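Local coordinates for dTDP-4-amino-4,6-dideoxyglucose formyltransferase (Shewanella sp. FDAARGOS_354, PDB 6V2T), which probably transfers a formyl group from a reduced folate cofactor to the 4-amino group of dTDP-4-amino-4,6-dideoxyglucose, a nucleotide sugar probably used to build the O-antigen of lipopolysaccharide, at residues M24-S30 and Y92-A98; V112-N116 and L193-Y198; V132-K138 and D234-L239; C219-L223 and N246-L250. One frame throughout, in Å; residues are numbered along the deposited sequence.

Contact 1 of 4, residues M24-S30 and Y92-A98; sequences MHVLIVS and YELVVSA
Val26 to Val29 pair with Leu94 to Ser97 as neighbouring parallel strands, their axes 4.7 Å apart at closest and 20° from exact alignment. The ladder is regular: Leu27 N donates to Leu94 O, Leu27 O accepts from Val96 N, Val29 N donates to Val96 O, and Val29 O closes the run by taking Ala98 N at 2.8 Å. Before the strand 94-98 begins, Glu93 N bonds His25 O, and the Glu93 side chain, bent about its CB-CG bond (chi2 68°), folds back so that OE1 accepts from His25 N at 2.9 Å, almost straight. The same oxygen receives a weak bond from His25 ND1, ring and carboxylate being turned 52° apart.

Tyr92 lays one ring face over Leu27, whose CB sits 3.5 Å from the ring centroid in a CH-pi contact while CD1 reaches the phenol end; Tyr92 OH is hydrogen-bonded to Asp56 in the next strand. On this face Val95 CG1 also meets Val29 CG2 at 4.0 Å. On the other face Val26 sets both methyls against Leu94 CD2, and Met24, extended to its end, brings CE within 3.9 Å of Leu94 CB; helix 33-45 packs on Ile28, Ser30 and Ala98 here. At the C-terminal end Ser30 OG donates to Ala98 O at 2.6 Å, in the carbonyl plane. Ser97 lines the folate pocket. Parallel central strands running into a ligand site at their C-terminal ends are characteristic of the Rossmann-like formyltransferase domain.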
# COMPACT_ATOMS: atom_id res chain seq x y z
N MET B 24 12.07 -24.32 -40.35
CA MET B 24 11.60 -22.95 -40.03
C MET B 24 12.31 -22.43 -38.77
O MET B 24 12.28 -23.14 -37.76
CB MET B 24 10.10 -22.94 -39.79
CG MET B 24 9.53 -21.50 -39.80
SD MET B 24 7.95 -21.60 -39.08
CE MET B 24 7.39 -19.92 -39.40
N HIS B 25 12.92 -21.25 -38.87
CA HIS B 25 13.54 -20.47 -37.78
C HIS B 25 12.58 -19.36 -37.33
O HIS B 25 12.19 -18.54 -38.18
CB HIS B 25 14.87 -19.90 -38.27
CG HIS B 25 15.70 -20.95 -38.95
ND1 HIS B 25 15.82 -21.03 -40.32
CD2 HIS B 25 16.37 -22.00 -38.44
CE1 HIS B 25 16.57 -22.07 -40.63
NE2 HIS B 25 16.92 -22.68 -39.49
N VAL B 26 12.21 -19.37 -36.05
CA VAL B 26 11.35 -18.33 -35.41
C VAL B 26 12.21 -17.57 -34.41
O VAL B 26 12.85 -18.25 -33.54
CB VAL B 26 10.12 -18.95 -34.74
CG1 VAL B 26 9.36 -17.92 -33.91
CG2 VAL B 26 9.22 -19.65 -35.74
N LEU B 27 12.28 -16.24 -34.54
CA LEU B 27 13.00 -15.36 -33.59
C LEU B 27 12.01 -14.77 -32.57
O LEU B 27 11.05 -14.05 -32.96
CB LEU B 27 13.78 -14.28 -34.32
CG LEU B 27 14.41 -13.22 -33.40
CD1 LEU B 27 15.54 -13.85 -32.58
CD2 LEU B 27 14.92 -12.03 -34.20
N ILE B 28 12.26 -15.02 -31.29
CA ILE B 28 11.45 -14.43 -30.20
C ILE B 28 12.29 -13.32 -29.56
O ILE B 28 13.41 -13.60 -29.08
CB ILE B 28 10.94 -15.53 -29.27
CG1 ILE B 28 10.02 -16.47 -30.06
CG2 ILE B 28 10.22 -14.96 -28.06
CD1 ILE B 28 9.77 -17.77 -29.38
N VAL B 29 11.82 -12.07 -29.71
CA VAL B 29 12.46 -10.88 -29.10
C VAL B 29 11.58 -10.45 -27.93
O VAL B 29 10.38 -10.18 -28.12
CB VAL B 29 12.64 -9.71 -30.07
CG1 VAL B 29 13.47 -8.60 -29.44
CG2 VAL B 29 13.26 -10.14 -31.38
N SER B 30 12.18 -10.38 -26.76
CA SER B 30 11.42 -10.22 -25.50
C SER B 30 12.27 -9.58 -24.41
O SER B 30 13.45 -9.96 -24.25
CB SER B 30 10.92 -11.55 -25.05
OG SER B 30 10.15 -11.37 -23.88
N TYR B 92 15.43 -15.60 -40.54
CA TYR B 92 14.18 -15.98 -39.86
C TYR B 92 12.97 -15.92 -40.80
O TYR B 92 12.84 -15.01 -41.61
CB TYR B 92 13.99 -15.13 -38.60
CG TYR B 92 15.01 -15.43 -37.54
CD1 TYR B 92 14.87 -16.53 -36.72
CD2 TYR B 92 16.13 -14.62 -37.38
CE1 TYR B 92 15.81 -16.81 -35.74
CE2 TYR B 92 17.08 -14.89 -36.40
CZ TYR B 92 16.92 -16.00 -35.59
OH TYR B 92 17.85 -16.28 -34.63
N GLU B 93 12.07 -16.87 -40.64
CA GLU B 93 10.78 -16.87 -41.39
C GLU B 93 9.73 -16.06 -40.62
O GLU B 93 8.72 -15.62 -41.24
CB GLU B 93 10.32 -18.31 -41.60
CG GLU B 93 11.07 -19.01 -42.70
CD GLU B 93 12.54 -19.29 -42.43
OE1 GLU B 93 12.88 -19.83 -41.35
OE2 GLU B 93 13.34 -18.96 -43.30
N LEU B 94 9.89 -15.94 -39.31
CA LEU B 94 8.91 -15.27 -38.41
C LEU B 94 9.63 -14.59 -37.25
O LEU B 94 10.47 -15.25 -36.64
CB LEU B 94 7.92 -16.31 -37.90
CG LEU B 94 6.96 -15.81 -36.81
CD1 LEU B 94 6.03 -14.73 -37.38
CD2 LEU B 94 6.16 -16.96 -36.22
N VAL B 95 9.22 -13.38 -36.89
CA VAL B 95 9.66 -12.71 -35.64
C VAL B 95 8.44 -12.48 -34.76
O VAL B 95 7.44 -11.95 -35.29
CB VAL B 95 10.42 -11.40 -35.90
CG1 VAL B 95 10.93 -10.79 -34.59
CG2 VAL B 95 11.56 -11.60 -36.86
N VAL B 96 8.54 -12.86 -33.48
CA VAL B 96 7.52 -12.61 -32.43
C VAL B 96 8.09 -11.65 -31.39
O VAL B 96 9.10 -11.96 -30.72
CB VAL B 96 6.99 -13.91 -31.79
CG1 VAL B 96 5.99 -13.59 -30.70
CG2 VAL B 96 6.38 -14.84 -32.82
N SER B 97 7.47 -10.48 -31.28
CA SER B 97 7.73 -9.50 -30.21
C SER B 97 6.91 -9.91 -29.00
O SER B 97 5.67 -9.90 -29.09
CB SER B 97 7.38 -8.11 -30.64
OG SER B 97 7.23 -7.32 -29.50
N ALA B 98 7.57 -10.26 -27.91
CA ALA B 98 6.93 -10.63 -26.64
C ALA B 98 7.33 -9.58 -25.60
O ALA B 98 8.34 -9.78 -24.89
CB ALA B 98 7.32 -12.04 -26.25
O HOH W 1 15.60 -19.68 -42.43

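Contact 2 of 4, residues V112-N116 and L193-Y198; sequences VRCIN and LVFANY. With FOL (folic acid), chain H.
This contact joins a strand of the Rossmann-like formyltransferase sheet to the C-terminal end of helix 171-194, where an arginine side chain hydrogen-bonds carbonyls of the last turn. Arg113 comes from segment 112-116 and presents the edge of its guanidinium to three oxygens. NH2 bonds Leu193 O at 2.8 Å, meeting it nearly along the C=O axis and within the guanidinium plane, and it also donates to Tyr198 OH at 2.9 Å. NH1 donates to Val194 O from above the carbonyl plane, a more bent bond at 147°. Three bonds to one fork fix its rotation, and the positive charge lies where the helix dipole would probably favour it. Ala196 CB rests over one face of the guanidinium, 4.0 Å from NH2.

Arg113 reaches this place because its chain, extended through CG and CD, turns at chi3 (60°), which swings the fork onto the helix end. Tyr198 slides past it in the opposite direction, the two planes 34° apart. Ile115 CD1 packs against both Leu193 CD2, at 4.3 Å, and Tyr198 CE2; strands 141-147 and 157-163 add Ile145, Leu147 and Leu158 to this apolar layer. Farther along the strand, on its other face, Asn116 belongs to the folate pocket: OD1 is hydrogen-bonded to His146, and ND2 stands 3.5 Å from C6 of the bound folic acid.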
# COMPACT_ATOMS: atom_id res chain seq x y z
N VAL B 112 9.50 -9.05 -43.22
CA VAL B 112 9.42 -10.32 -42.44
C VAL B 112 8.07 -10.35 -41.74
O VAL B 112 7.64 -9.30 -41.23
CB VAL B 112 10.58 -10.46 -41.44
CG1 VAL B 112 10.60 -11.86 -40.84
CG2 VAL B 112 11.90 -10.14 -42.08
N ARG B 113 7.40 -11.50 -41.72
CA ARG B 113 6.18 -11.67 -40.90
C ARG B 113 6.56 -11.38 -39.43
O ARG B 113 7.35 -12.15 -38.84
CB ARG B 113 5.56 -13.05 -41.11
CG ARG B 113 4.15 -13.19 -40.54
CD ARG B 113 3.44 -14.39 -41.14
NE ARG B 113 4.17 -15.62 -40.84
CZ ARG B 113 3.82 -16.50 -39.89
NH1 ARG B 113 4.56 -17.57 -39.67
NH2 ARG B 113 2.72 -16.32 -39.18
N CYS B 114 6.08 -10.26 -38.86
CA CYS B 114 6.34 -9.89 -37.44
C CYS B 114 5.02 -9.89 -36.68
O CYS B 114 4.04 -9.31 -37.18
CB CYS B 114 7.04 -8.54 -37.36
SG CYS B 114 8.70 -8.56 -38.10
N ILE B 115 4.98 -10.53 -35.51
CA ILE B 115 3.78 -10.66 -34.65
C ILE B 115 4.11 -10.18 -33.24
O ILE B 115 5.13 -10.64 -32.66
CB ILE B 115 3.24 -12.11 -34.68
CG1 ILE B 115 2.79 -12.48 -36.09
CG2 ILE B 115 2.15 -12.27 -33.64
CD1 ILE B 115 2.26 -13.92 -36.27
N ASN B 116 3.25 -9.33 -32.67
CA ASN B 116 3.43 -8.71 -31.34
C ASN B 116 2.45 -9.34 -30.37
O ASN B 116 1.24 -9.59 -30.72
CB ASN B 116 3.29 -7.18 -31.38
CG ASN B 116 3.54 -6.49 -30.05
OD1 ASN B 116 2.70 -5.73 -29.58
ND2 ASN B 116 4.67 -6.73 -29.42
N LEU B 193 -0.04 -19.31 -34.51
CA LEU B 193 0.71 -18.09 -34.90
C LEU B 193 1.85 -18.48 -35.82
O LEU B 193 2.05 -17.87 -36.91
CB LEU B 193 1.33 -17.42 -33.66
CG LEU B 193 0.35 -16.71 -32.74
CD1 LEU B 193 1.10 -16.05 -31.58
CD2 LEU B 193 -0.48 -15.71 -33.54
N VAL B 194 2.63 -19.46 -35.37
CA VAL B 194 3.79 -19.95 -36.14
C VAL B 194 3.34 -20.41 -37.53
O VAL B 194 4.06 -20.07 -38.47
CB VAL B 194 4.54 -21.06 -35.38
CG1 VAL B 194 5.63 -21.64 -36.24
CG2 VAL B 194 5.09 -20.57 -34.05
N PHE B 195 2.22 -21.15 -37.66
CA PHE B 195 1.81 -21.86 -38.91
C PHE B 195 0.73 -21.07 -39.67
O PHE B 195 0.14 -21.63 -40.61
CB PHE B 195 1.35 -23.29 -38.60
CG PHE B 195 2.44 -24.14 -37.99
CD1 PHE B 195 3.71 -24.16 -38.54
CD2 PHE B 195 2.20 -24.88 -36.84
CE1 PHE B 195 4.72 -24.92 -37.97
CE2 PHE B 195 3.22 -25.61 -36.25
CZ PHE B 195 4.47 -25.65 -36.83
N ALA B 196 0.49 -19.82 -39.26
CA ALA B 196 -0.47 -18.86 -39.86
C ALA B 196 -1.86 -19.47 -39.94
O ALA B 196 -2.61 -19.19 -40.91
CB ALA B 196 0.02 -18.41 -41.21
N ASN B 197 -2.23 -20.24 -38.93
CA ASN B 197 -3.61 -20.73 -38.78
C ASN B 197 -4.41 -19.65 -38.06
O ASN B 197 -4.69 -19.81 -36.85
CB ASN B 197 -3.63 -22.07 -38.06
CG ASN B 197 -5.01 -22.67 -38.05
OD1 ASN B 197 -5.85 -22.28 -38.85
ND2 ASN B 197 -5.25 -23.56 -37.10
N TYR B 198 -4.74 -18.56 -38.77
CA TYR B 198 -5.44 -17.39 -38.20
C TYR B 198 -6.05 -16.57 -39.33
O TYR B 198 -5.73 -16.82 -40.51
CB TYR B 198 -4.48 -16.55 -37.33
CG TYR B 198 -3.21 -16.07 -37.98
CD1 TYR B 198 -3.22 -15.16 -39.03
CD2 TYR B 198 -1.96 -16.45 -37.48
CE1 TYR B 198 -2.05 -14.71 -39.60
CE2 TYR B 198 -0.78 -16.00 -38.05
CZ TYR B 198 -0.82 -15.12 -39.12
OH TYR B 198 0.35 -14.66 -39.66
N1 FOL H . 7.23 -2.20 -33.44
C2 FOL H . 6.39 -1.85 -34.43
NA2 FOL H . 6.88 -1.32 -35.55
N3 FOL H . 5.04 -2.07 -34.33
C4 FOL H . 4.53 -2.58 -33.20
O4 FOL H . 3.28 -2.74 -33.20
C4A FOL H . 5.38 -2.95 -32.16
N5 FOL H . 4.95 -3.44 -31.00
C6 FOL H . 5.76 -3.47 -29.78
C7 FOL H . 7.21 -3.79 -30.21
N8 FOL H . 7.64 -3.05 -31.36
C8A FOL H . 6.76 -2.73 -32.33
C9 FOL H . 5.49 -2.24 -28.83
N10 FOL H . 6.68 -1.81 -28.09
C11 FOL H . 7.93 2.12 -27.29
C12 FOL H . 8.69 1.02 -26.90
C13 FOL H . 8.24 -0.28 -27.17
C14 FOL H . 7.06 -0.52 -27.84
C15 FOL H . 6.32 0.59 -28.25
C16 FOL H . 6.75 1.89 -27.98
C FOL H . 8.42 3.53 -27.03
O FOL H . 9.61 3.65 -26.84
N FOL H . 7.64 4.61 -27.09

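Contact 3 of 4, residues V132-K138 and D234-L239; sequences VFSIINK and DLLRAL. With EDO (1,2-ethanediol), chain I.
Lys138 bends at both chi1 (-50°) and chi2 (-51°), then runs straight, which carries NZ back over the end of its helix to Asp234; Arg237 starts from chi1 81°, with CG between backbone N and carbonyl carbon, and stretches alongside the same aspartate. These groups lie at one end of an antiparallel helix packing, in which the axes of segments 132-137 and 234-238 approach to 8.6 Å, that joins the formyltransferase domain to the C-terminal domain.

Ala238 lets the helices come close: its CB meets Val132 O at 3.4 Å, Ile135 CG2 at 3.5 Å and Ile136 CG1. Val132 crosses Leu239 at about a right angle, while Ile136 CD1 lies beside Leu235 CD1.

At the polar end, Lys138 NZ makes a salt bridge to Asp234 OD2 from above the carboxylate plane and also bonds Ile135 O. Arg237 grips Asp234 OD1 side-on with NE and NH2, both from one face of the carboxylate, and NH1 bonds Asp169 O. The shared carboxylate probably offsets the two nearby cations. Ile135 CG2 covers one guanidinium face, 3.8 Å above its plane, and at the edge an ethanediol O1 accepts from Arg237 NH2 at 2.8 Å.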
# COMPACT_ATOMS: atom_id res chain seq x y z
N VAL B 132 -3.12 0.87 -16.78
CA VAL B 132 -3.07 2.13 -15.99
C VAL B 132 -4.13 3.08 -16.57
O VAL B 132 -4.96 3.58 -15.80
CB VAL B 132 -1.67 2.79 -16.02
CG1 VAL B 132 -1.71 4.14 -15.36
CG2 VAL B 132 -0.63 1.89 -15.37
N PHE B 133 -4.05 3.34 -17.85
CA PHE B 133 -5.01 4.18 -18.62
C PHE B 133 -6.42 3.56 -18.53
O PHE B 133 -7.34 4.29 -18.25
CB PHE B 133 -4.50 4.40 -20.03
CG PHE B 133 -3.22 5.19 -20.04
CD1 PHE B 133 -3.24 6.57 -19.92
CD2 PHE B 133 -1.99 4.55 -20.09
CE1 PHE B 133 -2.05 7.29 -19.88
CE2 PHE B 133 -0.81 5.27 -20.00
CZ PHE B 133 -0.85 6.63 -19.94
N SER B 134 -6.58 2.26 -18.67
CA SER B 134 -7.95 1.68 -18.63
C SER B 134 -8.59 1.94 -17.25
O SER B 134 -9.83 2.13 -17.21
CB SER B 134 -7.99 0.21 -18.99
OG SER B 134 -7.84 0.05 -20.39
N ILE B 135 -7.83 1.84 -16.15
CA ILE B 135 -8.43 1.93 -14.80
C ILE B 135 -9.09 3.30 -14.69
O ILE B 135 -10.16 3.40 -14.08
CB ILE B 135 -7.39 1.68 -13.68
CG1 ILE B 135 -7.17 0.18 -13.48
CG2 ILE B 135 -7.78 2.40 -12.38
CD1 ILE B 135 -5.87 -0.21 -12.71
N ILE B 136 -8.44 4.29 -15.26
CA ILE B 136 -8.87 5.70 -15.26
C ILE B 136 -9.95 5.94 -16.32
O ILE B 136 -10.97 6.55 -15.95
CB ILE B 136 -7.68 6.62 -15.47
CG1 ILE B 136 -6.68 6.50 -14.31
CG2 ILE B 136 -8.15 8.05 -15.64
CD1 ILE B 136 -5.33 7.06 -14.66
N ASN B 137 -9.73 5.54 -17.58
CA ASN B 137 -10.63 6.01 -18.69
C ASN B 137 -11.69 4.96 -19.02
O ASN B 137 -12.44 5.20 -19.94
CB ASN B 137 -9.86 6.48 -19.92
CG ASN B 137 -9.07 5.40 -20.63
OD1 ASN B 137 -9.39 4.20 -20.61
ND2 ASN B 137 -8.04 5.86 -21.32
N LYS B 138 -11.69 3.80 -18.36
CA LYS B 138 -12.75 2.77 -18.42
C LYS B 138 -12.83 2.11 -19.80
O LYS B 138 -13.71 1.24 -19.95
CB LYS B 138 -14.10 3.39 -18.04
CG LYS B 138 -14.10 4.20 -16.75
CD LYS B 138 -13.50 3.46 -15.54
CE LYS B 138 -13.30 4.34 -14.31
NZ LYS B 138 -12.78 3.55 -13.18
N ASP B 234 -9.40 6.24 -8.02
CA ASP B 234 -9.20 5.58 -9.34
C ASP B 234 -7.83 5.97 -9.90
O ASP B 234 -7.09 5.07 -10.35
CB ASP B 234 -10.35 5.92 -10.30
CG ASP B 234 -11.59 5.09 -10.04
OD1 ASP B 234 -11.56 4.23 -9.14
OD2 ASP B 234 -12.56 5.26 -10.81
N LEU B 235 -7.46 7.24 -9.83
CA LEU B 235 -6.13 7.71 -10.29
C LEU B 235 -5.01 7.03 -9.48
O LEU B 235 -4.02 6.55 -10.11
CB LEU B 235 -6.06 9.23 -10.10
CG LEU B 235 -4.69 9.88 -10.32
CD1 LEU B 235 -4.21 9.61 -11.73
CD2 LEU B 235 -4.76 11.40 -10.06
N LEU B 236 -5.11 7.06 -8.14
CA LEU B 236 -4.02 6.52 -7.27
C LEU B 236 -3.95 4.99 -7.41
O LEU B 236 -2.83 4.46 -7.47
CB LEU B 236 -4.25 6.96 -5.82
CG LEU B 236 -4.19 8.46 -5.57
CD1 LEU B 236 -4.50 8.77 -4.12
CD2 LEU B 236 -2.85 9.05 -5.99
N ARG B 237 -5.08 4.28 -7.51
CA ARG B 237 -5.03 2.80 -7.73
C ARG B 237 -4.45 2.47 -9.11
O ARG B 237 -3.64 1.50 -9.18
CB ARG B 237 -6.37 2.13 -7.41
CG ARG B 237 -7.43 2.19 -8.50
CD ARG B 237 -8.73 1.67 -7.90
NE ARG B 237 -9.87 1.95 -8.75
CZ ARG B 237 -10.33 1.18 -9.74
NH1 ARG B 237 -9.76 0.03 -10.06
NH2 ARG B 237 -11.39 1.60 -10.41
N ALA B 238 -4.73 3.29 -10.14
CA ALA B 238 -4.19 3.12 -11.51
C ALA B 238 -2.66 3.22 -11.47
O ALA B 238 -2.01 2.56 -12.27
CB ALA B 238 -4.74 4.17 -12.46
N LEU B 239 -2.14 4.08 -10.60
CA LEU B 239 -0.70 4.46 -10.53
C LEU B 239 0.02 3.61 -9.45
O LEU B 239 1.23 3.81 -9.24
CB LEU B 239 -0.62 5.95 -10.24
CG LEU B 239 -1.05 6.83 -11.42
CD1 LEU B 239 -0.91 8.31 -11.07
CD2 LEU B 239 -0.28 6.52 -12.70
C1 EDO I . -13.51 -0.40 -12.60
O1 EDO I . -12.36 0.43 -12.78
C2 EDO I . -14.65 0.24 -13.28
O2 EDO I . -14.75 1.62 -12.91

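Contact 4 of 4, residues C219-L223 and N246-L250; sequences CKLNL and NAYYL. With 0FX (dTDP-4-amino-4,6-dideoxyglucose), chain G.
A single backbone bridge joins Lys220, in the loop after helix 212-219, to Tyr248 of strand 248-250, inside the C-terminal domain. Tyr248 holds it with both backbone groups: N donates to Cys219 O at 3.0 Å and O accepts from Leu221 N at 2.8 Å. One step on, a water links Leu221 O to Leu250 N, continuing the pairing indirectly.

The two tyrosines serve different neighbours. Tyr248 turns one ring face to Lys220 CA, 4.3 Å from the centroid and toward the rim, and Lys256 makes a cation-pi contact with it. Tyr249, at chi1 62°, turns one ring face to Leu223: CD1 stands over the centre, 3.5 Å from the centroid, in a close CH-pi contact. Leu221 CD1 meets Ala247 CB at 4.0 Å, and Leu229 of the second subunit packs on Leu221.

Asn246 faces the nucleotide-sugar. OD1 accepts from thymine N31 at 2.9 Å while ND2 donates to O21, and ND2 also bonds Leu239 O, which is consistent with a fixed amide orientation. Cys219 SG lies 4.0 Å from Asn246 CB. An asparagine amide that pairs with N31 and O21 of the thymine is characteristic of base recognition, set here beside a dimer-facing loop.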
# COMPACT_ATOMS: atom_id res chain seq x y z
N CYS B 219 1.53 10.87 -13.47
CA CYS B 219 2.26 10.54 -12.23
C CYS B 219 2.37 11.80 -11.36
O CYS B 219 2.37 11.65 -10.16
CB CYS B 219 3.63 9.95 -12.53
SG CYS B 219 3.58 8.18 -12.91
N LYS B 220 2.42 12.98 -11.98
CA LYS B 220 2.61 14.28 -11.28
C LYS B 220 1.25 14.70 -10.72
O LYS B 220 0.39 15.16 -11.50
CB LYS B 220 3.21 15.34 -12.20
CG LYS B 220 3.51 16.66 -11.49
CD LYS B 220 4.18 17.71 -12.35
CE LYS B 220 4.09 19.07 -11.68
NZ LYS B 220 4.70 20.13 -12.52
N LEU B 221 1.05 14.49 -9.43
CA LEU B 221 -0.26 14.78 -8.80
C LEU B 221 -0.40 16.30 -8.61
O LEU B 221 0.60 16.94 -8.29
CB LEU B 221 -0.32 14.06 -7.45
CG LEU B 221 -0.17 12.55 -7.54
CD1 LEU B 221 -0.22 11.97 -6.13
CD2 LEU B 221 -1.23 11.93 -8.43
N ASN B 222 -1.63 16.78 -8.73
CA ASN B 222 -2.04 18.16 -8.35
C ASN B 222 -2.90 18.05 -7.09
O ASN B 222 -4.10 17.70 -7.21
CB ASN B 222 -2.72 18.86 -9.52
CG ASN B 222 -3.40 20.15 -9.13
OD1 ASN B 222 -3.01 20.76 -8.14
ND2 ASN B 222 -4.46 20.51 -9.84
N LEU B 223 -2.33 18.34 -5.93
CA LEU B 223 -3.03 18.28 -4.62
C LEU B 223 -4.22 19.26 -4.56
O LEU B 223 -5.04 19.10 -3.66
CB LEU B 223 -2.01 18.54 -3.51
CG LEU B 223 -1.03 17.38 -3.24
CD1 LEU B 223 -0.11 17.69 -2.06
CD2 LEU B 223 -1.79 16.08 -3.01
N ASN B 246 5.63 5.62 -8.66
CA ASN B 246 4.81 6.18 -9.76
C ASN B 246 4.28 7.55 -9.34
O ASN B 246 4.92 8.57 -9.68
CB ASN B 246 3.75 5.18 -10.24
CG ASN B 246 4.32 3.94 -10.90
OD1 ASN B 246 5.38 3.97 -11.52
ND2 ASN B 246 3.60 2.84 -10.78
N ALA B 247 3.10 7.60 -8.71
CA ALA B 247 2.43 8.85 -8.33
C ALA B 247 3.31 9.57 -7.31
O ALA B 247 3.81 8.91 -6.39
CB ALA B 247 1.05 8.57 -7.80
N TYR B 248 3.48 10.87 -7.47
CA TYR B 248 4.18 11.75 -6.50
C TYR B 248 3.58 13.15 -6.59
O TYR B 248 2.99 13.47 -7.62
CB TYR B 248 5.68 11.81 -6.79
CG TYR B 248 5.99 12.49 -8.09
CD1 TYR B 248 5.98 11.77 -9.28
CD2 TYR B 248 6.23 13.85 -8.15
CE1 TYR B 248 6.24 12.38 -10.49
CE2 TYR B 248 6.48 14.48 -9.36
CZ TYR B 248 6.51 13.74 -10.53
OH TYR B 248 6.72 14.35 -11.72
N TYR B 249 3.73 13.95 -5.53
CA TYR B 249 3.64 15.43 -5.60
C TYR B 249 5.02 16.03 -5.28
O TYR B 249 5.84 15.44 -4.51
CB TYR B 249 2.48 16.00 -4.77
CG TYR B 249 2.53 15.73 -3.29
CD1 TYR B 249 3.22 16.59 -2.42
CD2 TYR B 249 1.91 14.62 -2.74
CE1 TYR B 249 3.27 16.35 -1.06
CE2 TYR B 249 1.95 14.37 -1.38
CZ TYR B 249 2.65 15.23 -0.54
OH TYR B 249 2.69 14.94 0.79
N LEU B 250 5.29 17.17 -5.92
CA LEU B 250 6.52 17.98 -5.74
C LEU B 250 6.37 18.86 -4.50
O LEU B 250 5.34 19.54 -4.39
CB LEU B 250 6.70 18.86 -6.99
CG LEU B 250 7.53 18.24 -8.10
CD1 LEU B 250 7.37 19.02 -9.40
CD2 LEU B 250 8.99 18.16 -7.67
O4P 0FX G . 4.88 -5.13 -19.68
P2 0FX G . 6.41 -5.18 -19.64
O3P 0FX G . 6.97 -6.47 -20.15
O1G 0FX G . 6.80 -4.05 -20.65
C1G 0FX G . 7.66 -4.38 -21.74
C2G 0FX G . 8.67 -3.25 -21.79
O2G 0FX G . 9.46 -3.10 -20.60
C3G 0FX G . 7.88 -1.97 -22.01
O3G 0FX G . 8.84 -0.91 -22.18
C4G 0FX G . 6.92 -2.10 -23.21
N4A 0FX G . 6.00 -0.96 -23.21
C5G 0FX G . 6.06 -3.36 -23.23
C6G 0FX G . 5.32 -3.51 -24.57
O5G 0FX G . 6.90 -4.48 -22.96
OPP 0FX G . 7.30 -5.08 -18.19
P 0FX G . 7.35 -3.63 -17.59
O1P 0FX G . 7.96 -2.57 -18.37
O2P 0FX G . 8.18 -3.73 -16.34
O5 0FX G . 5.97 -3.16 -16.99
C5 0FX G . 5.11 -4.05 -16.34
C4 0FX G . 4.16 -3.21 -15.48
O4 0FX G . 4.84 -2.59 -14.39
C3 0FX G . 3.53 -2.02 -16.21
O3 0FX G . 2.43 -2.40 -17.02
C2 0FX G . 3.17 -1.02 -15.09
C1 0FX G . 4.27 -1.37 -14.05
N11 0FX G . 5.31 -0.34 -14.06
C61 0FX G . 6.48 -0.51 -14.72
C51 0FX G . 7.43 0.50 -14.67
C5A 0FX G . 8.75 0.34 -15.42
C21 0FX G . 5.06 0.77 -13.36
O21 0FX G . 3.87 0.89 -12.72
N31 0FX G . 5.95 1.78 -13.30
C41 0FX G . 7.14 1.67 -13.95
O41 0FX G . 8.01 2.72 -13.91
O HOH W 2 3.18 17.92 -8.04

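How the contacts relate
Contacts 1 and 2 share the central sheet: strands 94-98 and 113-118 are neighbours in it, bonded through Ser97 N to Ile115 O and Val95 O to Ile115 N. Contact 1 is largely buried and built on a backbone ladder, whereas contact 2 is partly buried and relies on one arginine at a helix end; each contributes a residue to the folate pocket. Contacts 3 and 4 lie across the chain's centre, about 32 to 41 Å away between centres. Both are buried, and they touch through Leu239 and through Leu221, which packs on Leu235 and Leu236. Contact 3 combines apolar helix packing with a salt-bridge network; contact 4 combines a lone bridge with aromatic faces.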